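Side-chain contacts in tryptophan decarboxylase 1 (Oryza sativa subsp. japonica, PDB 6KHO), which catalyses the pyridoxal-phosphate-dependent decarboxylation of L-tryptophan to tryptamine and of 5-hydroxy-L-tryptophan to serotonin in plant serotonin biosynthesis: residues A[106-110]-A[111-115]; A[310-313]-A[314-317]; A[402-405]-A[406-410]; A[413-416]-A[417-421]. All blocks are in the same frame, centred on the assembly; numbering follows the deposited sequence.

Contact 1: A[106-110]-A[111-115]; sequences STNSA and AAIAG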
ATOM      1  N   SER A 106      -4.947  15.708   6.566  1.00 34.95           N
ATOM      2  CA  SER A 106      -5.258  14.750   5.508  1.00 32.23           C
ATOM      3  C   SER A 106      -6.457  15.324   4.761  1.00 32.40           C
ATOM      4  O   SER A 106      -7.605  14.990   5.057  1.00 32.64           O
ATOM      5  CB  SER A 106      -5.529  13.363   6.083  1.00 32.27           C
ATOM      6  OG  SER A 106      -6.521  13.404   7.104  1.00 33.70           O
ATOM      7  N   THR A 107      -6.193  16.221   3.802  1.00 30.03           N
ATOM      8  CA  THR A 107      -7.290  16.920   3.146  1.00 29.74           C
ATOM      9  C   THR A 107      -8.052  15.955   2.242  1.00 29.60           C
ATOM     10  O   THR A 107      -7.495  14.985   1.723  1.00 32.33           O
ATOM     11  CB  THR A 107      -6.792  18.145   2.358  1.00 32.40           C
ATOM     12  OG1 THR A 107      -5.964  17.759   1.241  1.00 30.33           O
ATOM     13  CG2 THR A 107      -5.997  19.087   3.275  1.00 31.58           C
ATOM     14  N   ASN A 108      -9.352  16.195   2.105  1.00 29.11           N
ATOM     15  CA  ASN A 108     -10.242  15.225   1.484  1.00 29.15           C
ATOM     16  C   ASN A 108     -11.299  15.963   0.668  1.00 30.16           C
ATOM     17  O   ASN A 108     -11.441  17.189   0.752  1.00 28.81           O
ATOM     18  CB  ASN A 108     -10.882  14.323   2.560  1.00 28.70           C
ATOM     19  CG  ASN A 108     -11.130  12.907   2.079  1.00 30.94           C
ATOM     20  OD1 ASN A 108     -10.990  12.599   0.890  1.00 27.94           O
ATOM     21  ND2 ASN A 108     -11.510  12.029   3.011  1.00 29.39           N
ATOM     22  N   SER A 109     -12.061  15.201  -0.119  1.00 29.69           N
ATOM     23  CA  SER A 109     -13.101  15.794  -0.948  1.00 29.66           C
ATOM     24  C   SER A 109     -14.119  14.727  -1.320  1.00 27.20           C
ATOM     25  O   SER A 109     -13.805  13.531  -1.361  1.00 25.93           O
ATOM     26  CB  SER A 109     -12.522  16.438  -2.216  1.00 29.06           C
ATOM     27  OG  SER A 109     -11.953  15.460  -3.088  1.00 27.38           O
ATOM     28  N   ALA A 110     -15.343  15.180  -1.602  1.00 25.12           N
ATOM     29  CA  ALA A 110     -16.399  14.246  -1.995  1.00 25.73           C
ATOM     30  C   ALA A 110     -16.024  13.483  -3.261  1.00 25.36           C
ATOM     31  O   ALA A 110     -16.298  12.283  -3.371  1.00 25.94           O
ATOM     32  CB  ALA A 110     -17.717  14.997  -2.186  1.00 25.28           C
ATOM     33  N   ALA A 111     -15.369  14.156  -4.216  1.00 26.75           N
ATOM     34  CA  ALA A 111     -14.969  13.482  -5.450  1.00 28.45           C
ATOM     35  C   ALA A 111     -13.974  12.357  -5.176  1.00 26.61           C
ATOM     36  O   ALA A 111     -14.056  11.286  -5.790  1.00 26.32           O
ATOM     37  CB  ALA A 111     -14.371  14.482  -6.439  1.00 26.41           C
ATOM     38  N   ALA A 112     -13.031  12.581  -4.260  1.00 23.91           N
ATOM     39  CA  ALA A 112     -12.016  11.567  -3.989  1.00 26.08           C
ATOM     40  C   ALA A 112     -12.607  10.369  -3.264  1.00 25.41           C
ATOM     41  O   ALA A 112     -12.273   9.222  -3.579  1.00 25.38           O
ATOM     42  CB  ALA A 112     -10.866  12.159  -3.172  1.00 25.51           C
ATOM     43  N   ILE A 113     -13.478  10.619  -2.283  1.00 25.21           N
ATOM     44  CA  ILE A 113     -14.154   9.526  -1.586  1.00 27.30           C
ATOM     45  C   ILE A 113     -15.025   8.735  -2.556  1.00 25.60           C
ATOM     46  O   ILE A 113     -15.036   7.499  -2.531  1.00 24.86           O
ATOM     47  CB  ILE A 113     -14.980  10.069  -0.407  1.00 27.55           C
ATOM     48  CG1 ILE A 113     -14.058  10.731   0.623  1.00 26.72           C
ATOM     49  CG2 ILE A 113     -15.756   8.942   0.239  1.00 26.50           C
ATOM     50  CD1 ILE A 113     -14.800  11.694   1.566  1.00 27.13           C
ATOM     51  N   ALA A 114     -15.753   9.435  -3.432  1.00 23.83           N
ATOM     52  CA  ALA A 114     -16.555   8.772  -4.458  1.00 24.89           C
ATOM     53  C   ALA A 114     -15.690   7.896  -5.350  1.00 26.06           C
ATOM     54  O   ALA A 114     -16.020   6.730  -5.611  1.00 26.20           O
ATOM     55  CB  ALA A 114     -17.298   9.818  -5.301  1.00 26.15           C
ATOM     56  N   GLY A 115     -14.553   8.438  -5.804  1.00 26.48           N
ATOM     57  CA  GLY A 115     -13.676   7.672  -6.669  1.00 27.61           C
ATOM     58  C   GLY A 115     -13.109   6.446  -5.983  1.00 27.74           C
ATOM     59  O   GLY A 115     -13.044   5.362  -6.575  1.00 27.74           O
TER
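Ser-109 OG accepts the backbone N-H of Ala-112 at 3.3 Å, an N-H...O angle of 152°, and the methyl of Ala-112 lies beside the same oxygen, 3.5 Å from OG. With chi1 at 66°, OG sits between its own backbone N and carbonyl carbon, turned back toward the first turn of the helix. Next to the cap, Ile-113 donates its N-H to Ser-109 O over 3.1 Å in a nearly straight bond of 172°, while Ala-114 N reaches Ala-110 O at 2.9 Å. The isoleucine side chain crosses that of Asn-108 at about a right angle, with CG1 3.6 Å from Asn-108 OD1 and CD1 3.6 Å from Asn-108 ND2; OD1 also takes a weak bond from Ser-109 N. This is a serine N-cap: the loop ends at Ser-109, and helix 110-122 starts at the next residue. Further partners surround this junction. Ser-109 OG is also hydrogen-bonded to Met-333 O, whereas Asn-108 ND2 binds Ser-120 O of the second subunit. Tyr-396 OH on helix 386-420 bonds to Ala-111 N, and Ile-113 packs on Leu-117 of the second subunit, placing this buried helix start at the dimer interface.

Contact 2: A[310-313]-A[314-317]; sequences EFRH and HLDG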
ATOM      1  N   GLU A 310       3.170  31.244  -7.605  1.00 40.07           N
ATOM      2  CA  GLU A 310       3.962  31.906  -6.576  1.00 42.42           C
ATOM      3  C   GLU A 310       4.731  30.931  -5.689  1.00 43.23           C
ATOM      4  O   GLU A 310       5.583  31.373  -4.913  1.00 42.59           O
ATOM      5  CB  GLU A 310       3.057  32.792  -5.719  1.00 42.01           C
ATOM      6  CG  GLU A 310       2.118  32.020  -4.817  1.00 42.85           C
ATOM      7  CD  GLU A 310       0.724  31.852  -5.410  1.00 43.47           C
ATOM      8  OE1 GLU A 310      -0.234  31.718  -4.612  1.00 44.23           O
ATOM      9  OE2 GLU A 310       0.585  31.848  -6.657  1.00 39.90           O
ATOM     10  N   PHE A 311       4.453  29.626  -5.768  1.00 39.01           N
ATOM     11  CA  PHE A 311       5.205  28.631  -5.016  1.00 39.44           C
ATOM     12  C   PHE A 311       6.105  27.776  -5.893  1.00 37.32           C
ATOM     13  O   PHE A 311       6.976  27.077  -5.362  1.00 36.47           O
ATOM     14  CB  PHE A 311       4.256  27.711  -4.228  1.00 40.69           C
ATOM     15  CG  PHE A 311       3.440  28.433  -3.194  1.00 41.08           C
ATOM     16  CD1 PHE A 311       4.026  28.859  -2.013  1.00 40.83           C
ATOM     17  CD2 PHE A 311       2.092  28.688  -3.404  1.00 40.58           C
ATOM     18  CE1 PHE A 311       3.284  29.529  -1.062  1.00 42.25           C
ATOM     19  CE2 PHE A 311       1.348  29.365  -2.459  1.00 43.23           C
ATOM     20  CZ  PHE A 311       1.942  29.785  -1.286  1.00 39.27           C
ATOM     21  N   ARG A 312       5.921  27.814  -7.214  1.00 36.92           N
ATOM     22  CA  ARG A 312       6.648  26.913  -8.098  1.00 36.95           C
ATOM     23  C   ARG A 312       8.158  27.163  -8.074  1.00 39.42           C
ATOM     24  O   ARG A 312       8.928  26.286  -8.485  1.00 38.38           O
ATOM     25  CB  ARG A 312       6.065  27.042  -9.514  1.00 39.51           C
ATOM     26  CG  ARG A 312       6.654  26.128 -10.586  1.00 37.16           C
ATOM     27  CD  ARG A 312       6.848  24.684 -10.129  1.00 35.03           C
ATOM     28  NE  ARG A 312       7.469  23.910 -11.202  1.00 33.55           N
ATOM     29  CZ  ARG A 312       8.756  23.991 -11.539  1.00 37.73           C
ATOM     30  NH1 ARG A 312       9.578  24.801 -10.874  1.00 36.98           N
ATOM     31  NH2 ARG A 312       9.222  23.264 -12.547  1.00 36.73           N
ATOM     32  N   HIS A 313       8.607  28.314  -7.552  1.00 37.66           N
ATOM     33  CA  HIS A 313      10.046  28.564  -7.474  1.00 39.20           C
ATOM     34  C   HIS A 313      10.754  27.624  -6.505  1.00 40.71           C
ATOM     35  O   HIS A 313      11.966  27.411  -6.645  1.00 39.33           O
ATOM     36  CB  HIS A 313      10.327  30.015  -7.074  1.00 39.99           C
ATOM     37  CG  HIS A 313       9.874  30.360  -5.690  1.00 40.48           C
ATOM     38  ND1 HIS A 313      10.697  30.249  -4.589  1.00 40.85           N
ATOM     39  CD2 HIS A 313       8.683  30.812  -5.228  1.00 39.29           C
ATOM     40  CE1 HIS A 313      10.032  30.616  -3.508  1.00 38.21           C
ATOM     41  NE2 HIS A 313       8.808  30.960  -3.867  1.00 40.61           N
ATOM     42  N   HIS A 314      10.033  27.054  -5.531  1.00 36.55           N
ATOM     43  CA  HIS A 314      10.649  26.089  -4.625  1.00 37.26           C
ATOM     44  C   HIS A 314      11.107  24.829  -5.340  1.00 36.50           C
ATOM     45  O   HIS A 314      11.858  24.041  -4.753  1.00 33.76           O
ATOM     46  CB  HIS A 314       9.677  25.708  -3.502  1.00 35.79           C
ATOM     47  CG  HIS A 314       9.381  26.830  -2.557  1.00 39.02           C
ATOM     48  ND1 HIS A 314      10.346  27.402  -1.756  1.00 37.71           N
ATOM     49  CD2 HIS A 314       8.230  27.491  -2.291  1.00 39.76           C
ATOM     50  CE1 HIS A 314       9.799  28.360  -1.030  1.00 40.47           C
ATOM     51  NE2 HIS A 314       8.515  28.436  -1.335  1.00 40.59           N
ATOM     52  N   LEU A 315      10.661  24.605  -6.574  1.00 34.61           N
ATOM     53  CA  LEU A 315      11.062  23.430  -7.335  1.00 36.16           C
ATOM     54  C   LEU A 315      12.063  23.761  -8.434  1.00 38.92           C
ATOM     55  O   LEU A 315      12.397  22.883  -9.236  1.00 39.80           O
ATOM     56  CB  LEU A 315       9.833  22.740  -7.934  1.00 35.32           C
ATOM     57  CG  LEU A 315       8.949  21.983  -6.943  1.00 35.53           C
ATOM     58  CD1 LEU A 315       7.842  21.230  -7.695  1.00 31.71           C
ATOM     59  CD2 LEU A 315       9.800  21.031  -6.112  1.00 34.38           C
ATOM     60  N   ASP A 316      12.548  25.000  -8.502  1.00 40.35           N
ATOM     61  CA  ASP A 316      13.562  25.320  -9.502  1.00 40.79           C
ATOM     62  C   ASP A 316      14.776  24.412  -9.327  1.00 38.72           C
ATOM     63  O   ASP A 316      15.248  24.185  -8.209  1.00 39.55           O
ATOM     64  CB  ASP A 316      13.953  26.794  -9.408  1.00 43.02           C
ATOM     65  CG  ASP A 316      12.840  27.716  -9.901  1.00 47.61           C
ATOM     66  OD1 ASP A 316      11.774  27.199 -10.313  1.00 47.07           O
ATOM     67  OD2 ASP A 316      13.023  28.950  -9.874  1.00 48.89           O
ATOM     68  N   GLY A 317      15.249  23.852 -10.433  1.00 37.31           N
ATOM     69  CA  GLY A 317      16.305  22.868 -10.404  1.00 35.77           C
ATOM     70  C   GLY A 317      15.826  21.437 -10.509  1.00 36.83           C
ATOM     71  O   GLY A 317      16.659  20.537 -10.702  1.00 33.85           O
TER
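His-314 and His-313, consecutive in sequence, send their imidazoles out side by side and pointing the same way. The rings are neither stacked nor edge-to-face: their centroids are 4.0 Å apart and their planes are inclined at 38°. His-313 CE1 lies over one face of the His-314 ring, offset toward its rim, and comes within 3.4 Å of His-314 CE1. The two first torsions bring this about. His-313 CG stands between the backbone N and the carbonyl carbon (chi1 66°), while in His-314 it swings beside the backbone N, anti to the carbonyl carbon. His-314 CD2 also approaches the edge of the Phe-311 ring, and beyond the segments its imidazole meets the ring of Phe-433 and touches Val-270 and Val-278.

The backbone beneath is a short 3-10 turn in the loop between strands 294-298 and 323-326 of the large mixed sheet. Its i to i+3 bonds run from His-314 N to Phe-311 O, from Leu-315 N to Arg-312 O and from Asp-316 N to His-313 O, each 3.1 Å long.

Arg-312 supplies the third large side chain. Leu-315 CB lies over one face of its guanidinium, 3.6 Å from Arg-312 NH1. Asp-316 approaches the guanidinium edge, and its OD1 forms a long salt bridge of 3.3 Å with Arg-312 NH1, the two planar groups turned 61° apart. The other nitrogens point elsewhere: NE donates to Leu-150 O and NH2 to Asn-151 O, which anchors the arginine to the loop after helix 133-149.

Contact 3: A[402-405]-A[406-410]; sequences QEHI and RSDVA. With CA (calcium ion), chain F.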
ATOM      1  N   GLN A 402      -6.065  25.437  -7.096  1.00 31.74           N
ATOM      2  CA  GLN A 402      -5.184  26.543  -6.728  1.00 34.47           C
ATOM      3  C   GLN A 402      -5.785  27.388  -5.607  1.00 35.81           C
ATOM      4  O   GLN A 402      -5.080  27.782  -4.668  1.00 35.37           O
ATOM      5  CB  GLN A 402      -4.891  27.412  -7.951  1.00 32.86           C
ATOM      6  CG  GLN A 402      -4.025  26.731  -9.007  1.00 33.30           C
ATOM      7  CD  GLN A 402      -3.850  27.598 -10.238  1.00 35.12           C
ATOM      8  OE1 GLN A 402      -4.809  28.219 -10.701  1.00 35.24           O
ATOM      9  NE2 GLN A 402      -2.629  27.654 -10.769  1.00 36.38           N
ATOM     10  N   GLU A 403      -7.082  27.696  -5.688  1.00 34.83           N
ATOM     11  CA  GLU A 403      -7.681  28.524  -4.641  1.00 37.21           C
ATOM     12  C   GLU A 403      -7.743  27.780  -3.311  1.00 36.08           C
ATOM     13  O   GLU A 403      -7.688  28.410  -2.252  1.00 37.38           O
ATOM     14  CB  GLU A 403      -9.066  29.012  -5.074  1.00 36.29           C
ATOM     15  CG  GLU A 403      -9.737  30.053  -4.146  1.00 43.50           C
ATOM     16  CD  GLU A 403      -8.763  31.049  -3.483  1.00 46.07           C
ATOM     17  OE1 GLU A 403      -7.936  31.683  -4.188  1.00 43.67           O
ATOM     18  OE2 GLU A 403      -8.837  31.209  -2.243  1.00 46.63           O
ATOM     19  N   HIS A 404      -7.826  26.444  -3.342  1.00 34.59           N
ATOM     20  CA  HIS A 404      -7.743  25.652  -2.116  1.00 33.37           C
ATOM     21  C   HIS A 404      -6.373  25.803  -1.447  1.00 33.84           C
ATOM     22  O   HIS A 404      -6.291  26.010  -0.232  1.00 38.25           O
ATOM     23  CB  HIS A 404      -8.074  24.182  -2.431  1.00 36.82           C
ATOM     24  CG  HIS A 404      -7.289  23.175  -1.638  1.00 33.49           C
ATOM     25  ND1 HIS A 404      -7.552  22.900  -0.312  1.00 36.19           N
ATOM     26  CD2 HIS A 404      -6.276  22.348  -1.998  1.00 34.20           C
ATOM     27  CE1 HIS A 404      -6.723  21.964   0.117  1.00 37.76           C
ATOM     28  NE2 HIS A 404      -5.936  21.613  -0.887  1.00 35.77           N
ATOM     29  N   ILE A 405      -5.287  25.725  -2.222  1.00 32.71           N
ATOM     30  CA  ILE A 405      -3.958  25.999  -1.661  1.00 34.35           C
ATOM     31  C   ILE A 405      -3.907  27.406  -1.073  1.00 34.52           C
ATOM     32  O   ILE A 405      -3.478  27.607   0.070  1.00 33.67           O
ATOM     33  CB  ILE A 405      -2.860  25.814  -2.728  1.00 30.37           C
ATOM     34  CG1 ILE A 405      -2.800  24.373  -3.247  1.00 31.43           C
ATOM     35  CG2 ILE A 405      -1.490  26.286  -2.188  1.00 34.17           C
ATOM     36  CD1 ILE A 405      -2.447  23.346  -2.196  1.00 30.31           C
ATOM     37  N   ARG A 406      -4.338  28.402  -1.854  1.00 34.89           N
ATOM     38  CA  ARG A 406      -4.148  29.803  -1.473  1.00 37.12           C
ATOM     39  C   ARG A 406      -4.980  30.183  -0.253  1.00 38.51           C
ATOM     40  O   ARG A 406      -4.536  30.979   0.584  1.00 36.97           O
ATOM     41  CB  ARG A 406      -4.486  30.709  -2.657  1.00 34.70           C
ATOM     42  CG  ARG A 406      -3.517  30.534  -3.814  1.00 35.71           C
ATOM     43  CD  ARG A 406      -3.986  31.208  -5.097  1.00 36.12           C
ATOM     44  NE  ARG A 406      -2.903  31.267  -6.075  1.00 40.38           N
ATOM     45  CZ  ARG A 406      -3.081  31.368  -7.391  1.00 41.77           C
ATOM     46  NH1 ARG A 406      -4.305  31.425  -7.900  1.00 36.09           N
ATOM     47  NH2 ARG A 406      -2.032  31.410  -8.199  1.00 40.75           N
ATOM     48  N   SER A 407      -6.196  29.645  -0.140  1.00 34.60           N
ATOM     49  CA  SER A 407      -7.021  29.967   1.017  1.00 37.45           C
ATOM     50  C   SER A 407      -6.465  29.338   2.289  1.00 38.43           C
ATOM     51  O   SER A 407      -6.579  29.932   3.368  1.00 37.55           O
ATOM     52  CB  SER A 407      -8.472  29.541   0.773  1.00 39.90           C
ATOM     53  OG  SER A 407      -8.566  28.150   0.516  1.00 40.93           O
ATOM     54  N   ASP A 408      -5.834  28.158   2.187  1.00 36.02           N
ATOM     55  CA  ASP A 408      -5.170  27.584   3.359  1.00 35.20           C
ATOM     56  C   ASP A 408      -3.984  28.434   3.782  1.00 35.12           C
ATOM     57  O   ASP A 408      -3.742  28.626   4.981  1.00 34.88           O
ATOM     58  CB  ASP A 408      -4.690  26.160   3.072  1.00 33.08           C
ATOM     59  CG  ASP A 408      -5.811  25.151   3.112  1.00 36.56           C
ATOM     60  OD1 ASP A 408      -6.918  25.532   3.526  1.00 33.67           O
ATOM     61  OD2 ASP A 408      -5.577  23.982   2.745  1.00 34.93           O
ATOM     62  N   VAL A 409      -3.209  28.905   2.808  1.00 36.45           N
ATOM     63  CA  VAL A 409      -2.048  29.730   3.114  1.00 39.55           C
ATOM     64  C   VAL A 409      -2.491  31.050   3.733  1.00 40.10           C
ATOM     65  O   VAL A 409      -1.878  31.544   4.688  1.00 42.50           O
ATOM     66  CB  VAL A 409      -1.204  29.939   1.842  1.00 37.22           C
ATOM     67  CG1 VAL A 409      -0.246  31.100   2.012  1.00 37.80           C
ATOM     68  CG2 VAL A 409      -0.449  28.648   1.492  1.00 34.06           C
ATOM     69  N   ALA A 410      -3.588  31.617   3.226  1.00 39.05           N
ATOM     70  CA  ALA A 410      -4.071  32.892   3.742  1.00 41.49           C
ATOM     71  C   ALA A 410      -4.593  32.753   5.169  1.00 42.25           C
ATOM     72  O   ALA A 410      -4.375  33.644   5.996  1.00 44.58           O
ATOM     73  CB  ALA A 410      -5.143  33.458   2.810  1.00 39.12           C
TER
HETATM   74 CA    CA F 604      -9.135  24.741   3.366  1.00 38.63          CA
HETATM   75  O   HOH W   1      -6.961  31.519  -6.639  1.00 42.36           O
HETATM   76  O   HOH W   2      -8.610  24.751   1.056  1.00 35.83           O
HETATM   77  O   HOH W   3      -9.857  26.745   2.760  1.00 42.04           O
HETATM   78  O   HOH W   4      -7.846  22.671   3.169  1.00 34.41           O
HETATM   79  O   HOH W   5      -9.474  24.101   5.603  1.00 37.49           O
HETATM   80  O   HOH W   6     -11.089  23.448   2.636  1.00 42.39           O
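Ser-407 grips the previous turn with both of its donors: N and OG each bond to Glu-403 O at 2.9 Å, so one carbonyl oxygen accepts twice. OG can reach it because chi1 (59°) turns the hydroxyl back over the helix.

Water joins other side chains. Glu-403 OE1 and Arg-406 NH1 are 5.2 Å apart and linked by one water lying in the guanidinium plane; Arg-406 NH2 has its own salt bridge to Glu-310. His-404 ND1 and O both hold a water that also binds the calcium ion.

Among the looser contacts, Gln-402 CB lies over one guanidinium face of Arg-406, and Ile-405 CG2 stands 4.5 Å from Val-409 CG2. His-404 CE1 is 3.5 Å from Asp-408 OD2, ring and carboxylate planes 76° apart. Trp-331 fixes both groups, its NE1 donating to Asp-408 OD2 and its O accepting from His-404 NE2.

Metal binding falls to the other carboxylate oxygen: Asp-408 OD1 lies 2.4 Å from the calcium, and five waters complete six ligands. Three of them are hydrogen-bonded to His-404, Ser-407 and Asp-408. The arrangement is a largely hydrated calcium site on one face of helix 386-420, with one protein ligand and a second shell drawn from neighbouring turns.

Contact 4: A[413-416]-A[417-421]; sequences KVFE and DLVRG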
ATOM      1  N   LYS A 413      -1.571  32.698   7.237  1.00 41.10           N
ATOM      2  CA  LYS A 413      -1.015  34.037   7.396  1.00 42.98           C
ATOM      3  C   LYS A 413      -1.788  34.832   8.440  1.00 46.45           C
ATOM      4  O   LYS A 413      -1.189  35.611   9.189  1.00 48.44           O
ATOM      5  CB  LYS A 413      -1.003  34.775   6.057  1.00 45.17           C
ATOM      6  CG  LYS A 413       0.076  35.844   5.965  1.00 52.54           C
ATOM      7  CD  LYS A 413      -0.161  36.801   4.807  1.00 55.12           C
ATOM      8  CE  LYS A 413       0.767  38.014   4.900  1.00 59.83           C
ATOM      9  NZ  LYS A 413       0.573  38.773   6.171  1.00 60.66           N
ATOM     10  N   VAL A 414      -3.109  34.641   8.511  1.00 42.77           N
ATOM     11  CA  VAL A 414      -3.899  35.249   9.578  1.00 42.87           C
ATOM     12  C   VAL A 414      -3.369  34.814  10.940  1.00 43.21           C
ATOM     13  O   VAL A 414      -3.135  35.643  11.828  1.00 43.18           O
ATOM     14  CB  VAL A 414      -5.391  34.899   9.405  1.00 44.30           C
ATOM     15  CG1 VAL A 414      -6.152  35.105  10.699  1.00 46.55           C
ATOM     16  CG2 VAL A 414      -6.015  35.742   8.291  1.00 46.70           C
ATOM     17  N   PHE A 415      -3.141  33.508  11.116  1.00 37.29           N
ATOM     18  CA  PHE A 415      -2.668  33.007  12.405  1.00 38.97           C
ATOM     19  C   PHE A 415      -1.261  33.508  12.724  1.00 46.34           C
ATOM     20  O   PHE A 415      -0.957  33.817  13.884  1.00 46.78           O
ATOM     21  CB  PHE A 415      -2.694  31.480  12.417  1.00 39.14           C
ATOM     22  CG  PHE A 415      -2.277  30.873  13.730  1.00 41.46           C
ATOM     23  CD1 PHE A 415      -3.208  30.645  14.723  1.00 37.68           C
ATOM     24  CD2 PHE A 415      -0.959  30.506  13.957  1.00 40.82           C
ATOM     25  CE1 PHE A 415      -2.840  30.072  15.921  1.00 43.50           C
ATOM     26  CE2 PHE A 415      -0.577  29.934  15.161  1.00 38.90           C
ATOM     27  CZ  PHE A 415      -1.517  29.718  16.143  1.00 44.10           C
ATOM     28  N   GLU A 416      -0.383  33.564  11.717  1.00 42.45           N
ATOM     29  CA  GLU A 416       0.990  34.016  11.941  1.00 46.44           C
ATOM     30  C   GLU A 416       1.019  35.471  12.403  1.00 46.90           C
ATOM     31  O   GLU A 416       1.735  35.822  13.349  1.00 47.54           O
ATOM     32  CB  GLU A 416       1.814  33.837  10.663  1.00 41.94           C
ATOM     33  CG  GLU A 416       3.239  34.385  10.765  1.00 49.48           C
ATOM     34  CD  GLU A 416       3.879  34.651   9.412  1.00 50.19           C
ATOM     35  OE1 GLU A 416       3.280  34.295   8.373  1.00 48.02           O
ATOM     36  OE2 GLU A 416       4.989  35.223   9.386  1.00 51.81           O
ATOM     37  N   ASP A 417       0.234  36.329  11.748  1.00 47.14           N
ATOM     38  CA  ASP A 417       0.171  37.733  12.130  1.00 50.31           C
ATOM     39  C   ASP A 417      -0.512  37.936  13.476  1.00 51.87           C
ATOM     40  O   ASP A 417      -0.255  38.944  14.142  1.00 50.83           O
ATOM     41  CB  ASP A 417      -0.529  38.531  11.030  1.00 49.15           C
ATOM     42  CG  ASP A 417       0.295  38.579   9.744  1.00 54.77           C
ATOM     43  OD1 ASP A 417       1.491  38.205   9.791  1.00 55.97           O
ATOM     44  OD2 ASP A 417      -0.243  38.985   8.690  1.00 57.09           O
ATOM     45  N   LEU A 418      -1.357  36.994  13.902  1.00 46.32           N
ATOM     46  CA  LEU A 418      -1.900  37.068  15.251  1.00 50.64           C
ATOM     47  C   LEU A 418      -0.837  36.714  16.285  1.00 51.66           C
ATOM     48  O   LEU A 418      -0.756  37.359  17.338  1.00 53.49           O
ATOM     49  CB  LEU A 418      -3.118  36.156  15.383  1.00 46.48           C
ATOM     50  CG  LEU A 418      -4.398  36.617  14.680  1.00 45.47           C
ATOM     51  CD1 LEU A 418      -5.404  35.476  14.635  1.00 46.05           C
ATOM     52  CD2 LEU A 418      -5.017  37.842  15.351  1.00 48.67           C
ATOM     53  N   VAL A 419      -0.008  35.703  16.004  1.00 49.37           N
ATOM     54  CA  VAL A 419       1.085  35.363  16.913  1.00 52.73           C
ATOM     55  C   VAL A 419       2.061  36.526  17.031  1.00 52.85           C
ATOM     56  O   VAL A 419       2.580  36.810  18.119  1.00 53.06           O
ATOM     57  CB  VAL A 419       1.808  34.081  16.454  1.00 50.71           C
ATOM     58  CG1 VAL A 419       3.075  33.864  17.274  1.00 50.25           C
ATOM     59  CG2 VAL A 419       0.897  32.873  16.582  1.00 48.10           C
ATOM     60  N   ARG A 420       2.317  37.223  15.920  1.00 51.97           N
ATOM     61  CA  ARG A 420       3.294  38.306  15.911  1.00 55.30           C
ATOM     62  C   ARG A 420       2.804  39.543  16.660  1.00 57.76           C
ATOM     63  O   ARG A 420       3.630  40.345  17.107  1.00 60.11           O
ATOM     64  CB  ARG A 420       3.667  38.663  14.465  1.00 55.26           C
ATOM     65  CG  ARG A 420       4.560  37.628  13.767  1.00 48.87           C
ATOM     66  CD  ARG A 420       4.949  38.085  12.364  1.00 50.59           C
ATOM     67  NE  ARG A 420       5.571  37.016  11.578  1.00 49.17           N
ATOM     68  CZ  ARG A 420       6.838  36.635  11.705  1.00 52.62           C
ATOM     69  NH1 ARG A 420       7.627  37.237  12.587  1.00 52.36           N
ATOM     70  NH2 ARG A 420       7.325  35.657  10.949  1.00 49.76           N
ATOM     71  N   GLY A 421       1.491  39.708  16.815  1.00 55.53           N
ATOM     72  CA  GLY A 421       0.895  40.804  17.551  1.00 55.57           C
ATOM     73  C   GLY A 421       0.789  40.597  19.047  1.00 57.69           C
ATOM     74  O   GLY A 421       0.126  41.388  19.724  1.00 61.77           O
TER
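Glu-416 and Arg-420 lie side by side, pointing the same way, as an i to i+4 ion pair on the last turns of the long helix 386-420. The glutamate chain is extended, with CG anti to the backbone N (chi1 175°), and it carries the carboxylate along the helix toward Arg-420. The guanidinium presents its edge: NE at 2.9 Å and NH2 at 2.8 Å both donate to Glu-416 OE2, which lies in the guanidinium plane, although the carboxylate itself is turned 60° from that plane. Glu-416 OE1 bridges to Arg-431 NE, a second positive partner that probably offsets the nearby charge of Asp-417.

Val-414 and Leu-418 are likewise side by side, CG1 of the valine 4.0 Å from CD1 of the leucine, and both meet helix 495-513. Phe-415 and Val-419 instead cross at a slant, with the ring's CE2 3.6 Å from Val-419 CG2. This face packs onto the four-stranded antiparallel sheet, where Phe-415 stacks on Phe-486 and meets Phe-438 edge-to-face.

On the exposed side Lys-413 and Asp-417 form another i to i+4 pair. The lysine is extended as far as its last bond, where chi4 (-59°) bends the ammonium inward and sets NZ 2.7 Å from Asp-417 OD2.

In the fold
Followed from the N terminus, the four contacts come in series: each spans one continuous stretch, and none nests in or crosses another. Contact 1 is the loop-to-helix junction at the dimer interface. Contact 2 is a turn in the loop joining two strands of the seven-stranded sheet. Contacts 3 and 4 are successive stretches of helix 386-420, their centres about 17 Å apart. That helix links the set: nearer its start it borders contact 1, in its middle it meets contact 2, where Phe-311 CZ packs 3.8 Å from Val-409 CG2, and at its end it reaches the antiparallel sheet and helix 495-513.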